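Local coordinates for carboxylase (Deinococcus radiodurans, PDB 5H80), which is a single-chain carboxylase whose biotin carboxylase domain probably uses ATP and bicarbonate to carboxylate biotin, at residues G112-C124 and V130-F142. Sequence-based numbering, arbitrary orientation.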
# COMPACT_ATOMS: atom_id res chain seq x y z
N GLY A 112 -3.74 -14.72 19.38
CA GLY A 112 -2.96 -15.27 20.46
C GLY A 112 -3.53 -14.78 21.77
O GLY A 112 -4.68 -14.16 21.84
N PHE A 113 -2.68 -14.95 22.81
CA PHE A 113 -3.05 -14.43 24.17
C PHE A 113 -4.49 -14.99 24.51
O PHE A 113 -4.75 -16.21 24.34
CB PHE A 113 -2.80 -12.90 24.17
CG PHE A 113 -1.30 -12.52 24.03
CD1 PHE A 113 -0.47 -12.43 25.17
CD2 PHE A 113 -0.68 -12.42 22.78
CE1 PHE A 113 0.90 -12.18 25.05
CE2 PHE A 113 0.69 -12.16 22.66
CZ PHE A 113 1.47 -12.00 23.79
N LEU A 114 -5.44 -14.10 24.73
CA LEU A 114 -6.78 -14.47 25.25
C LEU A 114 -7.85 -14.42 24.18
O LEU A 114 -9.04 -14.50 24.45
CB LEU A 114 -7.11 -13.51 26.41
CG LEU A 114 -6.15 -13.58 27.61
CD1 LEU A 114 -6.52 -12.59 28.69
CD2 LEU A 114 -6.02 -14.99 28.19
N SER A 115 -7.44 -14.34 22.88
CA SER A 115 -8.45 -14.30 21.83
C SER A 115 -9.37 -15.50 21.64
O SER A 115 -10.37 -15.36 21.00
CB SER A 115 -7.85 -13.99 20.45
OG SER A 115 -6.80 -14.88 20.13
N GLU A 116 -9.01 -16.68 22.17
CA GLU A 116 -9.83 -17.81 22.03
C GLU A 116 -10.36 -18.26 23.34
O GLU A 116 -11.04 -19.22 23.38
CB GLU A 116 -8.98 -18.93 21.39
CG GLU A 116 -8.58 -18.57 19.94
CD GLU A 116 -7.99 -19.76 19.20
OE1 GLU A 116 -7.90 -20.91 19.75
OE2 GLU A 116 -7.62 -19.57 18.02
N ASN A 117 -10.13 -17.44 24.39
CA ASN A 117 -10.55 -17.78 25.75
C ASN A 117 -11.99 -17.35 26.08
O ASN A 117 -12.29 -16.16 26.35
CB ASN A 117 -9.59 -17.20 26.68
CG ASN A 117 -9.71 -17.74 28.07
OD1 ASN A 117 -10.71 -17.59 28.71
ND2 ASN A 117 -8.70 -18.49 28.47
N ALA A 118 -12.89 -18.31 26.08
CA ALA A 118 -14.29 -18.03 26.25
C ALA A 118 -14.65 -17.41 27.67
O ALA A 118 -15.57 -16.61 27.86
CB ALA A 118 -15.08 -19.27 26.01
N ASP A 119 -13.97 -17.90 28.69
CA ASP A 119 -14.20 -17.37 30.04
C ASP A 119 -13.87 -15.87 30.11
O ASP A 119 -14.57 -15.08 30.76
CB ASP A 119 -13.24 -18.02 31.03
CG ASP A 119 -13.75 -19.33 31.58
OD1 ASP A 119 -14.92 -19.67 31.38
OD2 ASP A 119 -12.92 -19.99 32.25
N PHE A 120 -12.80 -15.52 29.39
CA PHE A 120 -12.33 -14.16 29.39
C PHE A 120 -13.39 -13.32 28.68
O PHE A 120 -13.81 -12.31 29.26
CB PHE A 120 -10.91 -14.01 28.86
CG PHE A 120 -10.47 -12.57 28.72
CD1 PHE A 120 -10.28 -11.75 29.84
CD2 PHE A 120 -10.35 -11.99 27.45
CE1 PHE A 120 -9.92 -10.43 29.70
CE2 PHE A 120 -10.00 -10.65 27.30
CZ PHE A 120 -9.78 -9.88 28.42
N ALA A 121 -13.86 -13.76 27.52
CA ALA A 121 -14.96 -13.10 26.84
C ALA A 121 -16.20 -12.88 27.73
O ALA A 121 -16.72 -11.82 27.78
CB ALA A 121 -15.33 -13.81 25.55
N ARG A 122 -16.61 -13.92 28.44
CA ARG A 122 -17.69 -13.89 29.43
C ARG A 122 -17.45 -12.85 30.47
O ARG A 122 -18.36 -12.06 30.73
CB ARG A 122 -17.93 -15.29 29.98
CG ARG A 122 -18.72 -16.20 29.04
CD ARG A 122 -19.21 -17.48 29.77
NE ARG A 122 -18.13 -18.47 29.75
CZ ARG A 122 -18.01 -19.42 28.82
NH1 ARG A 122 -18.96 -19.63 27.90
NH2 ARG A 122 -16.97 -20.21 28.85
N ALA A 123 -16.24 -12.78 31.00
CA ALA A 123 -15.90 -11.86 32.03
C ALA A 123 -15.91 -10.41 31.52
O ALA A 123 -16.45 -9.51 32.16
CB ALA A 123 -14.60 -12.18 32.65
N CYS A 124 -15.43 -10.20 30.28
CA CYS A 124 -15.65 -8.90 29.63
C CYS A 124 -17.13 -8.46 29.64
O CYS A 124 -17.44 -7.32 30.21
CB CYS A 124 -15.01 -8.94 28.20
SG CYS A 124 -13.21 -9.01 28.09
N VAL A 130 -17.55 -4.80 25.68
CA VAL A 130 -17.77 -5.66 24.49
C VAL A 130 -16.45 -6.30 24.01
O VAL A 130 -15.54 -5.64 23.59
CB VAL A 130 -18.48 -4.88 23.34
CG1 VAL A 130 -18.41 -5.72 22.05
CG2 VAL A 130 -19.89 -4.46 23.78
N PHE A 131 -16.36 -7.62 24.06
CA PHE A 131 -15.31 -8.41 23.46
C PHE A 131 -15.41 -8.39 21.94
O PHE A 131 -16.48 -8.75 21.36
CB PHE A 131 -15.53 -9.87 23.95
CG PHE A 131 -14.41 -10.79 23.62
CD1 PHE A 131 -13.21 -10.85 24.34
CD2 PHE A 131 -14.53 -11.60 22.48
CE1 PHE A 131 -12.20 -11.72 24.03
CE2 PHE A 131 -13.55 -12.49 22.18
CZ PHE A 131 -12.37 -12.60 22.94
N VAL A 132 -14.27 -8.02 21.32
CA VAL A 132 -14.17 -7.95 19.84
C VAL A 132 -13.93 -9.36 19.30
O VAL A 132 -12.78 -9.72 19.15
CB VAL A 132 -13.22 -6.96 19.32
CG1 VAL A 132 -13.29 -6.93 17.76
CG2 VAL A 132 -13.29 -5.57 19.96
N GLY A 133 -15.04 -10.09 19.08
CA GLY A 133 -15.04 -11.50 18.71
C GLY A 133 -16.46 -12.10 18.77
O GLY A 133 -17.38 -11.40 19.24
N PRO A 134 -16.65 -13.35 18.31
CA PRO A 134 -17.94 -14.04 18.36
C PRO A 134 -18.28 -14.30 19.83
O PRO A 134 -17.42 -13.99 20.73
CB PRO A 134 -17.71 -15.30 17.55
CG PRO A 134 -16.33 -15.58 17.71
CD PRO A 134 -15.60 -14.26 17.82
N ASP A 135 -19.53 -14.81 19.99
CA ASP A 135 -20.10 -15.07 21.34
C ASP A 135 -19.29 -16.15 22.00
O ASP A 135 -18.74 -16.99 21.31
CB ASP A 135 -21.63 -15.26 21.40
CG ASP A 135 -22.10 -16.45 20.73
OD1 ASP A 135 -21.35 -17.46 20.60
OD2 ASP A 135 -23.30 -16.42 20.36
N PRO A 136 -19.09 -16.09 23.33
CA PRO A 136 -18.40 -17.12 24.06
C PRO A 136 -18.75 -18.61 23.80
O PRO A 136 -17.83 -19.41 23.73
CB PRO A 136 -18.67 -16.74 25.53
CG PRO A 136 -18.90 -15.25 25.50
CD PRO A 136 -19.65 -15.05 24.25
N ASP A 137 -20.03 -18.92 23.60
CA ASP A 137 -20.51 -20.28 23.24
C ASP A 137 -19.87 -20.76 21.92
O ASP A 137 -19.54 -21.91 21.74
CB ASP A 137 -22.01 -20.28 23.09
CG ASP A 137 -22.73 -20.25 24.39
OD1 ASP A 137 -22.16 -20.55 25.46
OD2 ASP A 137 -23.90 -19.88 24.36
N THR A 138 -19.70 -19.81 21.00
CA THR A 138 -19.00 -20.10 19.72
C THR A 138 -17.52 -20.30 19.96
O THR A 138 -16.92 -21.12 19.30
CB THR A 138 -19.25 -18.94 18.74
OG1 THR A 138 -20.62 -18.86 18.42
CG2 THR A 138 -18.45 -19.19 17.38
N LEU A 139 -16.88 -19.49 20.86
CA LEU A 139 -15.49 -19.67 21.25
C LEU A 139 -15.28 -21.10 21.86
O LEU A 139 -14.25 -21.82 21.63
CB LEU A 139 -15.02 -18.59 22.27
CG LEU A 139 -15.03 -17.07 21.84
CD1 LEU A 139 -14.42 -16.18 22.89
CD2 LEU A 139 -14.24 -16.90 20.55
N ASP A 140 -16.26 -21.48 22.66
CA ASP A 140 -16.17 -22.82 23.34
C ASP A 140 -16.24 -23.92 22.33
O ASP A 140 -15.47 -24.88 22.37
CB ASP A 140 -17.29 -23.03 24.37
CG ASP A 140 -16.94 -22.47 25.76
OD1 ASP A 140 -15.73 -22.44 26.14
OD2 ASP A 140 -17.91 -22.05 26.43
N LEU A 141 -17.18 -23.78 21.43
CA LEU A 141 -17.33 -24.71 20.33
C LEU A 141 -16.10 -24.82 19.41
O LEU A 141 -15.56 -25.91 19.24
CB LEU A 141 -18.57 -24.38 19.57
CG LEU A 141 -19.28 -25.56 18.79
CD1 LEU A 141 -20.65 -25.16 18.23
CD2 LEU A 141 -18.41 -26.14 17.67
N PHE A 142 -15.63 -23.71 18.81
CA PHE A 142 -14.55 -23.82 17.89
C PHE A 142 -13.24 -24.10 18.54
O PHE A 142 -12.32 -24.43 17.86
CB PHE A 142 -14.52 -22.59 16.91
CG PHE A 142 -15.72 -22.48 15.99
CD1 PHE A 142 -16.37 -23.58 15.46
CD2 PHE A 142 -16.08 -21.25 15.47
CE1 PHE A 142 -17.44 -23.45 14.58
CE2 PHE A 142 -17.15 -21.11 14.59
CZ PHE A 142 -17.83 -22.21 14.14
O HOH W 1 -12.06 -20.88 20.96
O HOH W 2 -10.46 -21.87 18.88
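NH1 and NH2 of Arg122 both donate to one oxygen, Asp140 OD2, at 3.0 Å for NH1. That oxygen lies in the guanidinium plane and is met on its syn side, while guanidinium and carboxylate planes stand 29° apart. A bend at chi3 brings the arginine head over to the facing helix, after its CG has packed on Pro136 CB (3.6 Å). NH2 also makes a weak bond to Asp119 OD1, so one cation serves two carboxylates. With an alanine here, Asp119 and Asp140 would probably lose the positive charge they share, and Pro136 the aliphatic chain lying against it.

Each helix start has its own cap: Asn117 OD1 accepts from Phe120 N (3.0 Å), and Asp135 OD1 takes both Thr138 N and Thr138 OG1. Gly112 O likewise accepts twice, from Ser115 N and from Ser115 OG (2.8 Å), both on the same face of its plane. Glu116 OE2 is paired with Arg320.

Ala121 CB sits 3.7 Å from the centroid of the Phe131 ring, 9° off its normal, a CH-pi contact, and also meets Leu139 CD1 at 3.7 Å.

Helices 118-124 and 136-142 run antiparallel (176°), their axes 8.8 Å apart. Helix 118-126 is the crossover of the beta-alpha-beta unit joining strands 106-108 and 130-131; helix 136-142 follows that edge strand of the parallel sheet, and Asp140 and Phe142 touch helix 145-154.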